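Local structure of membrane-bound protease PH1510 (Pyrococcus horikoshii OT3, 3WWV) at residues I27-E32 against L58-V63. The protein is a membrane-bound serine protease that cleaves preferentially near hydrophobic or aromatic residues and degrades casein and a stomatin homolog in vitro. Numbering follows the deposited sequence.
Sequences IKVRGE and LTLIVV
Ile-27 rests its terminal methyl over two side chains of strand 59-63: CD1 lies 3.7 Å from CD1 of Leu-60 and 3.8 Å from CG1 of Val-62. It slants across the leucine but meets the valine tip to tip. With CG1 of Ile-27 set between its backbone N and carbonyl carbon (chi1 68°) and the chain then extended (chi2 176°), CD1 is carried away from its own backbone toward strand 59-63. Val-29, two residues on and facing the same interior, adds a looser touch, its CG2 standing 4.1 Å from CD1 of Leu-60. No hydrogen bond joins the segments, and the axes of their strand parts 27-29 and 59-63 pass 10.0 Å apart, nearly at right angles (93°); branched aliphatic residues suit this packing between strands that do not pair, since their methyls mesh without needing polar partners.

Beyond Val-29 the chain reverses in a type II' turn to Glu-32. Lys-28, just before the turn, gives NZ to O of Gly-31 at 3.0 Å, from above the carbonyl plane, and Arg-30 NH2 forms a salt bridge with Glu-32 OE2, both residues being exposed, where charged groups suit solvent.

The four apolar residues lie in the buried interior of the OB-fold C-terminal domain. Strand 32-38 hydrogen-bonds to both Ile-27 and Leu-60, bridging the two strands, while Met-10 of helix 7-10 covers Val-29 and Leu-60, and strand 49-56 supplies Met-55 against Leu-60 and Val-50 against Val-62.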
ATOM      1  N   ILE A  27      -7.545   2.550  13.590  1.00 25.75           N
ATOM      2  CA  ILE A  27      -6.167   3.050  13.483  1.00 27.19           C
ATOM      3  C   ILE A  27      -6.087   4.575  13.549  1.00 28.53           C
ATOM      4  O   ILE A  27      -7.065   5.278  13.274  1.00 28.53           O
ATOM      5  CB  ILE A  27      -5.416   2.564  12.212  1.00 26.09           C
ATOM      6  CG1 ILE A  27      -6.016   3.170  10.934  1.00 26.70           C
ATOM      7  CG2 ILE A  27      -5.338   1.047  12.163  1.00 25.26           C
ATOM      8  CD1 ILE A  27      -5.262   2.799   9.666  1.00 25.66           C
ATOM      9  N   LYS A  28      -4.916   5.077  13.920  1.00 28.81           N
ATOM     10  CA  LYS A  28      -4.664   6.500  13.883  1.00 29.86           C
ATOM     11  C   LYS A  28      -3.754   6.805  12.701  1.00 30.18           C
ATOM     12  O   LYS A  28      -2.659   6.260  12.598  1.00 30.20           O
ATOM     13  CB  LYS A  28      -4.046   6.974  15.198  1.00 31.79           C
ATOM     14  CG  LYS A  28      -4.355   8.431  15.520  1.00 34.64           C
ATOM     15  CD  LYS A  28      -3.952   8.776  16.950  1.00 37.53           C
ATOM     16  CE  LYS A  28      -4.390  10.182  17.336  1.00 38.74           C
ATOM     17  NZ  LYS A  28      -5.874  10.297  17.446  1.00 39.88           N
ATOM     18  N   VAL A  29      -4.231   7.639  11.785  1.00 30.75           N
ATOM     19  CA  VAL A  29      -3.421   8.074  10.656  1.00 34.12           C
ATOM     20  C   VAL A  29      -3.437   9.588  10.628  1.00 37.78           C
ATOM     21  O   VAL A  29      -4.509  10.197  10.566  1.00 37.82           O
ATOM     22  CB  VAL A  29      -3.913   7.512   9.307  1.00 33.80           C
ATOM     23  CG1 VAL A  29      -3.145   8.141   8.156  1.00 33.44           C
ATOM     24  CG2 VAL A  29      -3.738   6.008   9.263  1.00 33.28           C
ATOM     25  N   ARG A  30      -2.234  10.172  10.641  1.00 43.53           N
ATOM     26  CA  ARG A  30      -2.017  11.589  10.938  1.00 47.41           C
ATOM     27  C   ARG A  30      -2.553  11.826  12.357  1.00 47.32           C
ATOM     28  O   ARG A  30      -2.095  11.179  13.305  1.00 50.29           O
ATOM     29  CB  ARG A  30      -2.664  12.502   9.880  1.00 51.10           C
ATOM     30  CG  ARG A  30      -2.123  12.292   8.469  1.00 55.87           C
ATOM     31  CD  ARG A  30      -3.030  12.903   7.405  1.00 60.25           C
ATOM     32  NE  ARG A  30      -4.362  12.290   7.373  1.00 64.04           N
ATOM     33  CZ  ARG A  30      -5.288  12.516   6.441  1.00 64.93           C
ATOM     34  NH1 ARG A  30      -5.057  13.345   5.429  1.00 65.48           N
ATOM     35  NH2 ARG A  30      -6.456  11.903   6.518  1.00 65.18           N
ATOM     36  N   GLY A  31      -3.528  12.710  12.517  1.00 43.22           N
ATOM     37  CA  GLY A  31      -4.128  12.895  13.827  1.00 44.47           C
ATOM     38  C   GLY A  31      -5.467  12.199  13.958  1.00 43.72           C
ATOM     39  O   GLY A  31      -6.011  12.106  15.056  1.00 45.65           O
ATOM     40  N   GLU A  32      -5.987  11.704  12.834  1.00 41.36           N
ATOM     41  CA  GLU A  32      -7.358  11.203  12.739  1.00 38.81           C
ATOM     42  C   GLU A  32      -7.504   9.742  13.126  1.00 34.56           C
ATOM     43  O   GLU A  32      -6.657   8.906  12.795  1.00 32.07           O
ATOM     44  CB  GLU A  32      -7.885  11.345  11.304  1.00 43.05           C
ATOM     45  CG  GLU A  32      -8.104  12.757  10.785  1.00 47.16           C
ATOM     46  CD  GLU A  32      -8.723  12.747   9.391  1.00 52.70           C
ATOM     47  OE1 GLU A  32      -9.970  12.607   9.280  1.00 53.20           O
ATOM     48  OE2 GLU A  32      -7.964  12.871   8.401  1.00 52.85           O
ATOM     49  N   LEU A  58     -15.442   4.347   4.025  1.00 30.76           N
ATOM     50  CA  LEU A  58     -14.648   5.047   5.025  1.00 29.63           C
ATOM     51  C   LEU A  58     -13.739   4.111   5.842  1.00 29.28           C
ATOM     52  O   LEU A  58     -13.162   4.523   6.858  1.00 30.82           O
ATOM     53  CB  LEU A  58     -15.570   5.845   5.961  1.00 29.65           C
ATOM     54  CG  LEU A  58     -16.417   6.959   5.335  1.00 30.14           C
ATOM     55  CD1 LEU A  58     -17.436   7.476   6.339  1.00 29.95           C
ATOM     56  CD2 LEU A  58     -15.546   8.096   4.796  1.00 29.54           C
ATOM     57  N   THR A  59     -13.610   2.859   5.407  1.00 27.19           N
ATOM     58  CA  THR A  59     -12.758   1.888   6.096  1.00 26.33           C
ATOM     59  C   THR A  59     -11.416   1.752   5.363  1.00 24.80           C
ATOM     60  O   THR A  59     -11.383   1.431   4.173  1.00 24.84           O
ATOM     61  CB  THR A  59     -13.452   0.507   6.216  1.00 27.54           C
ATOM     62  OG1 THR A  59     -14.703   0.654   6.899  1.00 28.82           O
ATOM     63  CG2 THR A  59     -12.591  -0.493   6.987  1.00 27.04           C
ATOM     64  N   LEU A  60     -10.319   2.002   6.072  1.00 22.70           N
ATOM     65  CA  LEU A  60      -8.971   1.843   5.497  1.00 21.22           C
ATOM     66  C   LEU A  60      -8.544   0.379   5.482  1.00 20.40           C
ATOM     67  O   LEU A  60      -8.714  -0.331   6.470  1.00 20.30           O
ATOM     68  CB  LEU A  60      -7.946   2.673   6.275  1.00 19.22           C
ATOM     69  CG  LEU A  60      -8.247   4.156   6.426  1.00 18.49           C
ATOM     70  CD1 LEU A  60      -7.146   4.840   7.223  1.00 18.53           C
ATOM     71  CD2 LEU A  60      -8.411   4.814   5.067  1.00 18.57           C
ATOM     72  N   ILE A  61      -8.000  -0.066   4.352  1.00 20.52           N
ATOM     73  CA  ILE A  61      -7.466  -1.425   4.223  1.00 19.78           C
ATOM     74  C   ILE A  61      -5.961  -1.329   4.339  1.00 19.94           C
ATOM     75  O   ILE A  61      -5.324  -0.508   3.679  1.00 20.81           O
ATOM     76  CB  ILE A  61      -7.932  -2.096   2.920  1.00 20.90           C
ATOM     77  CG1 ILE A  61      -9.457  -2.257   2.973  1.00 21.18           C
ATOM     78  CG2 ILE A  61      -7.283  -3.468   2.721  1.00 19.95           C
ATOM     79  CD1 ILE A  61     -10.107  -2.216   1.614  1.00 22.82           C
ATOM     80  N   VAL A  62      -5.398  -2.143   5.225  1.00 19.20           N
ATOM     81  CA  VAL A  62      -4.024  -1.976   5.671  1.00 17.62           C
ATOM     82  C   VAL A  62      -3.340  -3.331   5.698  1.00 18.42           C
ATOM     83  O   VAL A  62      -4.009  -4.367   5.826  1.00 18.92           O
ATOM     84  CB  VAL A  62      -3.951  -1.337   7.082  1.00 17.03           C
ATOM     85  CG1 VAL A  62      -4.652   0.015   7.125  1.00 16.54           C
ATOM     86  CG2 VAL A  62      -4.543  -2.250   8.141  1.00 16.46           C
ATOM     87  N   VAL A  63      -2.019  -3.315   5.542  1.00 18.68           N
ATOM     88  CA  VAL A  63      -1.152  -4.453   5.869  1.00 20.15           C
ATOM     89  C   VAL A  63      -0.223  -3.970   6.980  1.00 21.42           C
ATOM     90  O   VAL A  63      -0.033  -2.757   7.130  1.00 21.28           O
ATOM     91  CB  VAL A  63      -0.317  -4.955   4.651  1.00 19.64           C
ATOM     92  CG1 VAL A  63      -1.231  -5.504   3.556  1.00 19.31           C
ATOM     93  CG2 VAL A  63       0.588  -3.863   4.089  1.00 18.44           C
TER